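Local coordinates for Alr1585 protein (Nostoc sp., PDB 5C2I) that probably uses a bound haem and hydrogen peroxide to oxidise dyes and related substrates, as a DyP-type peroxidase that assembles as a tetramer of two asymmetric dimers, at residues L98-Y103 against F111-D116; E268-L273 against A286-R291; Q275-Q280 against E438-N443. The protein carries 1 engineered substitution. All coordinates share one frame; numbering follows the deposited sequence.

Interaction 1 (L98-Y103 against F111-D116); sequences LSRHGY and FQIPGD
Tyr-103 and Ile-113 are brought together by their first torsions. Tyr-103 CG lies beside the backbone N (chi1 -87°), which turns the ring to Pro-114, in the loop that follows its own helix. Ile-113 holds CG1 anti to its carbonyl carbon (chi1 -65°). This lets Ile-113 CG1 reach Tyr-103 CB at 3.8 Å, with Ile-113 CD1 close behind.

Pro-114 packs on one face of the ring. CD of Pro-114 stands over it as a CH-pi donor, 3.7 Å from the centroid of the Tyr-103 ring and 16° off the ring normal. The nearest ring atom is Tyr-103 CZ, 3.5 Å from Pro-114 CD. Pro-114 CG lies farther out, 3.7 Å from Tyr-103 OH. On the opposite face CD1 of Leu-98 lies 3.9 Å above the Tyr-103 ring plane, so aliphatic carbon flanks the ring on both faces.

Both segments belong to the first dimeric alpha+beta barrel domain of the DyP fold. Helix 100-105 follows directly on strand 93-98. Ser-99 is its N-cap, with OG accepting from Gly-102 N at 3.0 Å. Asp-116 caps the next helix, 117-121, through Phe-119 N. An alanine at Tyr-103 would remove the ring and would probably leave a gap between Pro-114 and Leu-98.

At the margin, Arg-100 CG brushes Ile-113 CG2 at 4.2 Å, the two side chains passing at a slant. The chain of Arg-100 then bends away. Its NE donates to Arg-120 O, and NH1 forms a salt bridge with Glu-104. Phe-119 also packs against Arg-100, Tyr-103, Ile-113 and Pro-114.

Interaction 2 (E268-L273 against A286-R291); sequences EDQRKL and ALIVGR. With HEM (protoporphyrin IX containing Fe), chain E.
Ile-288 supplies one side of the apolar contact, and Leu-273 and Gln-270 supply the other. Leu-273 and Ile-288 run past each other in opposite directions, alongside rather than end on. The nearest pair is Leu-273 CD2 and Ile-288 CG1, at 4.0 Å. In Leu-273 CG is anti to the backbone N (chi1 173°), which sends its branch toward helix 281-289. Ile-288 CD1 then lies across the aliphatic part of Gln-270, 4.1 Å from Gln-270 CG. All three residues are buried. Trp-430, from strand 428-431, also packs on Leu-273 and Ile-288.

The polar bonds lie within or beyond the two segments. Gln-270 is fully extended past CG, and this carries its amide past the Ile-288 contact and away, to donate from NE2 to Glu-281 O. Gly-290 follows the last helical residue, Val-289, and has phi 106°. Gly-290 N donates to Ala-286 O at 2.7 Å. A CB on Gly-290 would jam against the carbonyl oxygen of Val-289.

The contacts with the haem follow at once in the chain. Val-289 CG1 touches the methyl carbon CMA of the haem at 3.7 Å. Arg-291, extended from CG to NE, runs beside a propionate arm, with Arg-291 NE 3.8 Å from haem CBA. Its NH1 donates to Gly-295 O and Thr-311 O. The haem iron carries a water, FE to water O 2.3 Å, and has one further ligand from elsewhere in the structure. Ser-206, Asn-335, Arg-337 and Arg-364 hydrogen-bond to the same haem.

The arrangement is a pair of consecutive helices packed together in the C-terminal DyP domain, the second of them leading into the haem pocket of this peroxidase family.

Interaction 3 (Q275-Q280 against E438-N443); sequences QKLNIQ and ETEEYN
Leu-277 and Glu-440 make the closer-packed part of this contact. Leu-277 CD2 lies 4.0 Å from Glu-440 CB, the two side chains sliding past each other in opposite directions. Leu-277 is buried, and Trp-430 packs against it as well. Beside it, Lys-276 crosses Tyr-442 at about a right angle. Lys-276 CG meets the edge of the ring near its plane, 4.2 Å from Tyr-442 CE2. Tyr-442 has CG anti to its backbone N (chi1 -177°), which sends the ring toward the helix, where its OH is hydrogen-bonded to Asp-269 OD1.

The other side is open to solvent at Lys-276, and the link there is through water. Glu-440 extends its chain beyond CG toward the end of helix 263-277, but its carboxylate makes no direct bond to the backbone there. Water 2 joins them instead. It donates to Lys-276 O at 2.7 Å and to Glu-440 OE1 at 2.8 Å, so one water gives a hydrogen to each of two acceptors. Two oxygens that would tend to repel each other are bridged in this way. Lys-276 bends at chi2 and chi3 and brings its CE to 4.0 Å from Glu-440 OE2. Its NZ stays 4.8 Å from Glu-440 OE2, too far for a salt bridge, though the opposite charges probably still attract.

The helix ends in a Schellman motif, with Asn-278 as its C-prime residue at positive phi. Ile-279 N turns back to Ala-274 O, while Asn-278 N to Gln-275 O is a weak bond of 3.2 Å.

Strand 439-442 pairs antiparallel with strand 428-431, and this small hairpin lies against the C-terminal end of helix 263-277. The side chain of Ile-279 packs on Ala-284 and Leu-287 of helix 281-289, and Gln-280 packs on Phe-81 of the second subunit.

Interaction 1 comes first in the chain. It folds the loop after helix 100-105 back onto that helix, within the first barrel domain. It is complete before the others begin and lies about 41 Å and 48 Å, centre to centre, from interactions 2 and 3, on the opposite side of the chain's centre. Interaction 2 then closes the turn from helix 263-277 to helix 281-289. Interaction 3 starts inside that turn and returns only 158 residues later, with strand 439-442, so interactions 2 and 3 cross. They share helix 263-277 and touch. Together they tie the helix pair whose second member leads to the haem to the late two-stranded hairpin.

Interaction 1 (L98-Y103 against F111-D116)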
loop_
_atom_site.group_PDB
_atom_site.type_symbol
_atom_site.label_atom_id
_atom_site.label_comp_id
_atom_site.label_asym_id
_atom_site.label_seq_id
_atom_site.Cartn_x
_atom_site.Cartn_y
_atom_site.Cartn_z
ATOM N N LEU A 98 -9.150 -38.171 -7.815
ATOM C CA LEU A 98 -10.115 -39.217 -7.448
ATOM C C LEU A 98 -9.677 -39.956 -6.209
ATOM O O LEU A 98 -8.502 -40.292 -6.063
ATOM C CB LEU A 98 -10.306 -40.236 -8.593
ATOM C CG LEU A 98 -11.050 -39.698 -9.818
ATOM C CD1 LEU A 98 -10.845 -40.616 -11.005
ATOM C CD2 LEU A 98 -12.523 -39.513 -9.518
ATOM N N SER A 99 -10.635 -40.239 -5.322
ATOM C CA SER A 99 -10.416 -41.179 -4.221
ATOM C C SER A 99 -10.638 -42.607 -4.701
ATOM O O SER A 99 -11.196 -42.827 -5.791
ATOM C CB SER A 99 -11.386 -40.889 -3.063
ATOM O OG SER A 99 -12.724 -41.240 -3.408
ATOM N N ARG A 100 -10.256 -43.584 -3.878
ATOM C CA ARG A 100 -10.621 -44.960 -4.191
ATOM C C ARG A 100 -12.132 -45.118 -4.350
ATOM O O ARG A 100 -12.617 -45.802 -5.285
ATOM C CB ARG A 100 -10.069 -45.957 -3.172
ATOM C CG ARG A 100 -10.451 -47.427 -3.510
ATOM C CD ARG A 100 -11.720 -47.889 -2.793
ATOM N NE ARG A 100 -11.516 -47.960 -1.330
ATOM C CZ ARG A 100 -12.433 -48.260 -0.414
ATOM N NH1 ARG A 100 -13.670 -48.602 -0.741
ATOM N NH2 ARG A 100 -12.072 -48.317 0.870
ATOM N N HIS A 101 -12.913 -44.502 -3.454
ATOM C CA HIS A 101 -14.377 -44.585 -3.560
ATOM C C HIS A 101 -14.846 -44.009 -4.894
ATOM O O HIS A 101 -15.828 -44.471 -5.489
ATOM C CB HIS A 101 -15.096 -43.922 -2.364
ATOM C CG HIS A 101 -15.203 -44.793 -1.145
ATOM N ND1 HIS A 101 -14.433 -44.588 -0.019
ATOM C CD2 HIS A 101 -15.972 -45.871 -0.868
ATOM C CE1 HIS A 101 -14.738 -45.476 0.907
ATOM N NE2 HIS A 101 -15.665 -46.270 0.416
ATOM N N GLY A 102 -14.181 -42.968 -5.345
ATOM C CA GLY A 102 -14.505 -42.350 -6.627
ATOM C C GLY A 102 -14.293 -43.285 -7.799
ATOM O O GLY A 102 -15.091 -43.331 -8.713
ATOM N N TYR A 103 -13.191 -44.010 -7.782
ATOM C CA TYR A 103 -12.937 -45.046 -8.786
ATOM C C TYR A 103 -14.017 -46.104 -8.776
ATOM O O TYR A 103 -14.481 -46.533 -9.835
ATOM C CB TYR A 103 -11.561 -45.696 -8.571
ATOM C CG TYR A 103 -10.404 -44.965 -9.274
ATOM C CD1 TYR A 103 -10.061 -45.272 -10.599
ATOM C CD2 TYR A 103 -9.643 -44.008 -8.603
ATOM C CE1 TYR A 103 -8.979 -44.633 -11.225
ATOM C CE2 TYR A 103 -8.593 -43.341 -9.231
ATOM C CZ TYR A 103 -8.271 -43.666 -10.547
ATOM O OH TYR A 103 -7.240 -42.986 -11.159
ATOM N N PHE A 111 -8.754 -54.330 -9.950
ATOM C CA PHE A 111 -7.420 -54.524 -10.418
ATOM C C PHE A 111 -6.850 -53.307 -11.153
ATOM O O PHE A 111 -5.627 -53.190 -11.270
ATOM C CB PHE A 111 -7.343 -55.789 -11.300
ATOM C CG PHE A 111 -5.936 -56.247 -11.554
ATOM C CD1 PHE A 111 -5.215 -56.930 -10.554
ATOM C CD2 PHE A 111 -5.303 -55.982 -12.775
ATOM C CE1 PHE A 111 -3.893 -57.329 -10.776
ATOM C CE2 PHE A 111 -3.978 -56.382 -12.996
ATOM C CZ PHE A 111 -3.279 -57.058 -11.998
ATOM N N GLN A 112 -7.715 -52.438 -11.694
ATOM C CA GLN A 112 -7.318 -51.212 -12.418
ATOM C C GLN A 112 -7.296 -49.950 -11.545
ATOM O O GLN A 112 -7.005 -48.849 -12.014
ATOM C CB GLN A 112 -8.264 -50.957 -13.609
ATOM C CG GLN A 112 -8.161 -52.085 -14.601
ATOM C CD GLN A 112 -6.771 -52.278 -15.205
ATOM O OE1 GLN A 112 -6.279 -53.375 -15.220
ATOM N NE2 GLN A 112 -6.145 -51.212 -15.700
ATOM N N ILE A 113 -7.678 -50.102 -10.296
ATOM C CA ILE A 113 -7.652 -48.969 -9.375
ATOM C C ILE A 113 -6.198 -48.819 -8.924
ATOM O O ILE A 113 -5.536 -49.800 -8.665
ATOM C CB ILE A 113 -8.635 -49.206 -8.209
ATOM C CG1 ILE A 113 -10.080 -49.231 -8.784
ATOM C CG2 ILE A 113 -8.477 -48.174 -7.084
ATOM C CD1 ILE A 113 -11.163 -49.503 -7.770
ATOM N N PRO A 114 -5.700 -47.580 -8.829
ATOM C CA PRO A 114 -4.350 -47.395 -8.307
ATOM C C PRO A 114 -4.065 -48.245 -7.075
ATOM O O PRO A 114 -4.917 -48.347 -6.169
ATOM C CB PRO A 114 -4.276 -45.870 -8.039
ATOM C CG PRO A 114 -5.203 -45.296 -9.092
ATOM C CD PRO A 114 -6.343 -46.288 -9.153
ATOM N N GLY A 115 -2.868 -48.832 -7.049
ATOM C CA GLY A 115 -2.536 -49.866 -6.100
ATOM C C GLY A 115 -2.090 -49.476 -4.706
ATOM O O GLY A 115 -2.020 -50.344 -3.837
ATOM N N ASP A 116 -1.814 -48.207 -4.454
ATOM C CA ASP A 116 -1.274 -47.786 -3.139
ATOM C C ASP A 116 -2.196 -48.201 -2.014
ATOM O O ASP A 116 -3.410 -47.946 -2.068
ATOM C CB ASP A 116 -1.046 -46.271 -3.152
ATOM C CG ASP A 116 -0.525 -45.737 -1.838
ATOM O OD1 ASP A 116 -1.345 -45.408 -0.966
ATOM O OD2 ASP A 116 0.706 -45.679 -1.687
#

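Interaction 2 (E268-L273 against A286-R291)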
loop_
_atom_site.group_PDB
_atom_site.type_symbol
_atom_site.label_atom_id
_atom_site.label_comp_id
_atom_site.label_asym_id
_atom_site.label_seq_id
_atom_site.Cartn_x
_atom_site.Cartn_y
_atom_site.Cartn_z
ATOM N N GLU A 268 1.395 -18.773 23.600
ATOM C CA GLU A 268 1.500 -18.813 25.072
ATOM C C GLU A 268 2.471 -19.912 25.529
ATOM O O GLU A 268 3.299 -19.694 26.427
ATOM C CB GLU A 268 0.140 -19.047 25.751
ATOM C CG GLU A 268 -0.813 -17.881 25.609
ATOM C CD GLU A 268 -2.249 -18.175 26.089
ATOM O OE1 GLU A 268 -2.544 -19.339 26.497
ATOM O OE2 GLU A 268 -3.091 -17.241 26.034
ATOM N N ASP A 269 2.390 -21.079 24.883
ATOM C CA ASP A 269 3.224 -22.247 25.261
ATOM C C ASP A 269 4.695 -21.944 24.898
ATOM O O ASP A 269 5.600 -22.192 25.695
ATOM C CB ASP A 269 2.669 -23.474 24.552
ATOM C CG ASP A 269 2.961 -24.799 25.272
ATOM O OD1 ASP A 269 3.534 -24.770 26.376
ATOM O OD2 ASP A 269 2.645 -25.838 24.651
ATOM N N GLN A 270 4.911 -21.344 23.724
ATOM C CA GLN A 270 6.220 -20.898 23.295
ATOM C C GLN A 270 6.830 -19.891 24.292
ATOM O O GLN A 270 7.985 -20.012 24.667
ATOM C CB GLN A 270 6.149 -20.294 21.879
ATOM C CG GLN A 270 7.475 -19.748 21.363
ATOM C CD GLN A 270 7.363 -19.174 19.968
ATOM O OE1 GLN A 270 6.334 -19.372 19.288
ATOM N NE2 GLN A 270 8.381 -18.372 19.557
ATOM N N ARG A 271 6.041 -18.925 24.749
ATOM C CA ARG A 271 6.515 -17.959 25.763
ATOM C C ARG A 271 6.840 -18.637 27.082
ATOM O O ARG A 271 7.820 -18.291 27.747
ATOM C CB ARG A 271 5.501 -16.815 25.996
ATOM C CG ARG A 271 5.512 -15.773 24.873
ATOM C CD ARG A 271 4.782 -14.491 25.295
ATOM N NE ARG A 271 3.346 -14.728 25.366
ATOM C CZ ARG A 271 2.518 -14.731 24.311
ATOM N NH1 ARG A 271 2.975 -14.442 23.105
ATOM N NH2 ARG A 271 1.226 -14.994 24.488
ATOM N N LYS A 272 6.000 -19.577 27.480
ATOM C CA LYS A 272 6.249 -20.283 28.716
ATOM C C LYS A 272 7.539 -21.121 28.644
ATOM O O LYS A 272 8.325 -21.165 29.594
ATOM C CB LYS A 272 5.061 -21.130 29.117
ATOM C CG LYS A 272 5.372 -21.788 30.459
ATOM C CD LYS A 272 4.199 -22.127 31.322
ATOM C CE LYS A 272 4.668 -22.768 32.615
ATOM N NZ LYS A 272 3.562 -23.405 33.377
ATOM N N LEU A 273 7.724 -21.804 27.527
ATOM C CA LEU A 273 8.938 -22.571 27.273
ATOM C C LEU A 273 10.152 -21.672 27.363
ATOM O O LEU A 273 11.124 -21.996 28.066
ATOM C CB LEU A 273 8.847 -23.229 25.882
ATOM C CG LEU A 273 10.092 -23.947 25.370
ATOM C CD1 LEU A 273 10.475 -25.119 26.277
ATOM C CD2 LEU A 273 9.880 -24.390 23.936
ATOM N N ALA A 286 12.358 -21.380 17.463
ATOM C CA ALA A 286 13.282 -22.095 16.630
ATOM C C ALA A 286 13.589 -23.514 17.134
ATOM O O ALA A 286 13.809 -24.432 16.328
ATOM C CB ALA A 286 14.572 -21.316 16.482
ATOM N N LEU A 287 13.552 -23.714 18.433
ATOM C CA LEU A 287 13.728 -25.062 18.993
ATOM C C LEU A 287 12.527 -25.981 18.751
ATOM O O LEU A 287 12.652 -27.212 18.699
ATOM C CB LEU A 287 14.010 -24.976 20.504
ATOM C CG LEU A 287 15.283 -24.247 20.908
ATOM C CD1 LEU A 287 15.439 -24.155 22.414
ATOM C CD2 LEU A 287 16.527 -24.895 20.293
ATOM N N ILE A 288 11.352 -25.399 18.650
ATOM C CA ILE A 288 10.136 -26.166 18.386
ATOM C C ILE A 288 10.169 -26.594 16.900
ATOM O O ILE A 288 9.933 -27.750 16.567
ATOM C CB ILE A 288 8.872 -25.307 18.642
ATOM C CG1 ILE A 288 8.691 -24.967 20.126
ATOM C CG2 ILE A 288 7.601 -26.016 18.135
ATOM C CD1 ILE A 288 7.861 -23.726 20.372
ATOM N N VAL A 289 10.420 -25.627 16.015
ATOM C CA VAL A 289 10.260 -25.827 14.587
ATOM C C VAL A 289 11.512 -26.359 13.906
ATOM O O VAL A 289 11.392 -27.173 12.978
ATOM C CB VAL A 289 9.823 -24.520 13.916
ATOM C CG1 VAL A 289 9.858 -24.627 12.407
ATOM C CG2 VAL A 289 8.417 -24.142 14.393
ATOM N N GLY A 290 12.675 -25.904 14.359
ATOM C CA GLY A 290 13.961 -26.222 13.735
ATOM C C GLY A 290 14.495 -25.016 12.965
ATOM O O GLY A 290 15.645 -24.999 12.546
ATOM N N ARG A 291 13.644 -24.000 12.814
ATOM C CA ARG A 291 14.023 -22.729 12.203
ATOM C C ARG A 291 13.383 -21.589 12.989
ATOM O O ARG A 291 12.313 -21.728 13.561
ATOM C CB ARG A 291 13.536 -22.614 10.740
ATOM C CG ARG A 291 14.163 -23.567 9.751
ATOM C CD ARG A 291 13.417 -23.436 8.435
ATOM N NE ARG A 291 13.883 -24.374 7.448
ATOM C CZ ARG A 291 14.830 -24.147 6.537
ATOM N NH1 ARG A 291 15.516 -22.998 6.487
ATOM N NH2 ARG A 291 15.126 -25.106 5.683
HETATM C CHA HEM E . 8.908 -28.150 7.213
HETATM C CHB HEM E . 5.309 -26.043 9.635
HETATM C CHC HEM E . 2.676 -30.080 9.194
HETATM C CHD HEM E . 6.388 -32.224 7.004
HETATM C C1A HEM E . 8.164 -27.228 7.931
HETATM C C2A HEM E . 8.615 -25.929 8.311
HETATM C C3A HEM E . 7.604 -25.343 8.989
HETATM C C4A HEM E . 6.530 -26.261 9.005
HETATM C CMA HEM E . 7.565 -23.957 9.574
HETATM C CAA HEM E . 9.979 -25.289 8.019
HETATM C CBA HEM E . 10.142 -24.528 6.700
HETATM C CGA HEM E . 9.913 -25.479 5.557
HETATM O O1A HEM E . 10.831 -26.229 5.115
HETATM O O2A HEM E . 8.789 -25.520 5.052
HETATM C C1B HEM E . 4.268 -26.969 9.673
HETATM C C2B HEM E . 2.980 -26.709 10.259
HETATM C C3B HEM E . 2.240 -27.797 10.104
HETATM C C4B HEM E . 3.117 -28.779 9.461
HETATM C CMB HEM E . 2.573 -25.421 10.882
HETATM C CAB HEM E . 0.824 -28.082 10.444
HETATM C CBB HEM E . -0.122 -27.135 10.576
HETATM C C1C HEM E . 3.481 -31.062 8.594
HETATM C C2C HEM E . 3.161 -32.395 8.443
HETATM C C3C HEM E . 4.231 -33.004 7.841
HETATM C C4C HEM E . 5.189 -32.010 7.610
HETATM C CMC HEM E . 1.871 -33.078 8.796
HETATM C CAC HEM E . 4.435 -34.411 7.499
HETATM C CBC HEM E . 3.948 -35.474 8.092
HETATM C C1D HEM E . 7.313 -31.201 6.800
HETATM C C2D HEM E . 8.553 -31.444 6.071
HETATM C C3D HEM E . 9.277 -30.337 6.165
HETATM C C4D HEM E . 8.423 -29.397 6.923
HETATM C CMD HEM E . 8.986 -32.714 5.356
HETATM C CAD HEM E . 10.618 -30.098 5.533
HETATM C CBD HEM E . 11.792 -30.579 6.395
HETATM C CGD HEM E . 13.075 -30.339 5.668
HETATM O O1D HEM E . 13.924 -29.680 6.263
HETATM O O2D HEM E . 13.302 -30.793 4.495
HETATM N NA HEM E . 6.914 -27.448 8.428
HETATM N NB HEM E . 4.311 -28.208 9.297
HETATM N NC HEM E . 4.761 -30.842 8.175
HETATM N ND HEM E . 7.302 -29.990 7.362
HETATM FE FE HEM E . 5.864 -29.141 8.327
HETATM O O HOH W 1 4.751 -28.535 6.362
#

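Interaction 3 (Q275-Q280 against E438-N443)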
loop_
_atom_site.group_PDB
_atom_site.type_symbol
_atom_site.label_atom_id
_atom_site.label_comp_id
_atom_site.label_asym_id
_atom_site.label_seq_id
_atom_site.Cartn_x
_atom_site.Cartn_y
_atom_site.Cartn_z
ATOM N N GLN A 275 10.440 -18.822 28.950
ATOM C CA GLN A 275 10.633 -18.357 30.337
ATOM C C GLN A 275 11.256 -19.470 31.172
ATOM O O GLN A 275 12.137 -19.205 31.984
ATOM C CB GLN A 275 9.331 -17.968 31.015
ATOM C CG GLN A 275 8.555 -16.831 30.397
ATOM C CD GLN A 275 7.265 -16.531 31.153
ATOM O OE1 GLN A 275 7.195 -16.682 32.399
ATOM N NE2 GLN A 275 6.232 -16.078 30.409
ATOM N N LYS A 276 10.789 -20.694 30.996
ATOM C CA LYS A 276 11.315 -21.842 31.762
ATOM C C LYS A 276 12.800 -22.080 31.485
ATOM O O LYS A 276 13.612 -22.272 32.424
ATOM C CB LYS A 276 10.456 -23.096 31.505
ATOM C CG LYS A 276 9.155 -23.021 32.279
ATOM C CD LYS A 276 9.369 -22.939 33.809
ATOM C CE LYS A 276 9.854 -24.243 34.411
ATOM N NZ LYS A 276 9.836 -24.293 35.910
ATOM N N LEU A 277 13.179 -22.000 30.206
ATOM C CA LEU A 277 14.567 -22.154 29.826
ATOM C C LEU A 277 15.407 -20.895 29.993
ATOM O O LEU A 277 16.624 -20.931 29.776
ATOM C CB LEU A 277 14.664 -22.620 28.368
ATOM C CG LEU A 277 13.981 -23.950 28.056
ATOM C CD1 LEU A 277 13.961 -24.182 26.565
ATOM C CD2 LEU A 277 14.680 -25.086 28.791
ATOM N N ASN A 278 14.760 -19.776 30.324
ATOM C CA ASN A 278 15.408 -18.496 30.362
ATOM C C ASN A 278 16.154 -18.183 29.061
ATOM O O ASN A 278 17.356 -17.873 29.089
ATOM C CB ASN A 278 16.362 -18.436 31.573
ATOM C CG ASN A 278 16.760 -17.042 31.893
ATOM O OD1 ASN A 278 15.949 -16.126 31.802
ATOM N ND2 ASN A 278 18.013 -16.852 32.242
ATOM N N ILE A 279 15.428 -18.258 27.931
ATOM C CA ILE A 279 15.935 -17.874 26.624
ATOM C C ILE A 279 14.979 -16.896 25.911
ATOM O O ILE A 279 13.849 -16.668 26.351
ATOM C CB ILE A 279 16.141 -19.100 25.715
ATOM C CG1 ILE A 279 14.804 -19.821 25.459
ATOM C CG2 ILE A 279 17.164 -20.040 26.331
ATOM C CD1 ILE A 279 14.903 -21.037 24.584
ATOM N N GLN A 280 15.442 -16.321 24.801
ATOM C CA GLN A 280 14.595 -15.469 23.985
ATOM C C GLN A 280 13.432 -16.255 23.397
ATOM O O GLN A 280 13.582 -17.409 22.998
ATOM C CB GLN A 280 15.397 -14.845 22.840
ATOM C CG GLN A 280 16.333 -13.739 23.295
ATOM C CD GLN A 280 15.578 -12.518 23.784
ATOM O OE1 GLN A 280 14.612 -12.059 23.200
ATOM N NE2 GLN A 280 16.028 -11.997 24.868
ATOM N N GLU A 438 23.527 -29.800 28.403
ATOM C CA GLU A 438 22.534 -29.900 29.471
ATOM C C GLU A 438 21.129 -29.566 28.956
ATOM O O GLU A 438 20.931 -28.534 28.310
ATOM C CB GLU A 438 22.899 -29.027 30.673
ATOM C CG GLU A 438 21.981 -29.280 31.852
ATOM C CD GLU A 438 22.376 -28.533 33.128
ATOM O OE1 GLU A 438 23.472 -27.938 33.178
ATOM O OE2 GLU A 438 21.588 -28.562 34.089
ATOM N N THR A 439 20.166 -30.429 29.276
ATOM C CA THR A 439 18.792 -30.226 28.868
ATOM C C THR A 439 17.862 -30.108 30.051
ATOM O O THR A 439 18.208 -30.426 31.191
ATOM C CB THR A 439 18.272 -31.370 27.974
ATOM O OG1 THR A 439 18.328 -32.594 28.678
ATOM C CG2 THR A 439 19.089 -31.476 26.673
ATOM N N GLU A 440 16.657 -29.679 29.753
ATOM C CA GLU A 440 15.582 -29.631 30.713
ATOM C C GLU A 440 14.305 -30.157 30.021
ATOM O O GLU A 440 14.064 -29.861 28.858
ATOM C CB GLU A 440 15.393 -28.203 31.148
ATOM C CG GLU A 440 14.158 -27.967 31.963
ATOM C CD GLU A 440 14.214 -26.626 32.687
ATOM O OE1 GLU A 440 15.334 -26.181 33.035
ATOM O OE2 GLU A 440 13.134 -26.040 32.909
ATOM N N GLU A 441 13.518 -30.963 30.732
ATOM C CA GLU A 441 12.281 -31.520 30.145
ATOM C C GLU A 441 11.152 -30.488 30.137
ATOM O O GLU A 441 11.000 -29.732 31.085
ATOM C CB GLU A 441 11.812 -32.753 30.930
ATOM C CG GLU A 441 12.641 -33.992 30.665
ATOM C CD GLU A 441 12.127 -35.199 31.420
ATOM O OE1 GLU A 441 11.391 -35.030 32.399
ATOM O OE2 GLU A 441 12.452 -36.328 30.999
ATOM N N TYR A 442 10.371 -30.459 29.061
ATOM C CA TYR A 442 9.164 -29.632 28.994
ATOM C C TYR A 442 8.213 -30.327 28.032
ATOM O O TYR A 442 8.619 -30.749 26.929
ATOM C CB TYR A 442 9.500 -28.216 28.505
ATOM C CG TYR A 442 8.381 -27.229 28.456
ATOM C CD1 TYR A 442 7.496 -27.189 27.371
ATOM C CD2 TYR A 442 8.235 -26.282 29.451
ATOM C CE1 TYR A 442 6.463 -26.257 27.305
ATOM C CE2 TYR A 442 7.200 -25.350 29.396
ATOM C CZ TYR A 442 6.326 -25.339 28.309
ATOM O OH TYR A 442 5.338 -24.386 28.280
ATOM N N ASN A 443 6.964 -30.462 28.450
ATOM C CA ASN A 443 5.943 -31.108 27.605
ATOM C C ASN A 443 5.286 -30.031 26.752
ATOM O O ASN A 443 4.383 -29.345 27.220
ATOM C CB ASN A 443 4.871 -31.796 28.423
ATOM C CG ASN A 443 5.182 -33.221 28.779
ATOM O OD1 ASN A 443 4.302 -34.075 28.597
ATOM N ND2 ASN A 443 6.375 -33.507 29.267
HETATM O O HOH W 2 15.930 -23.457 33.070
#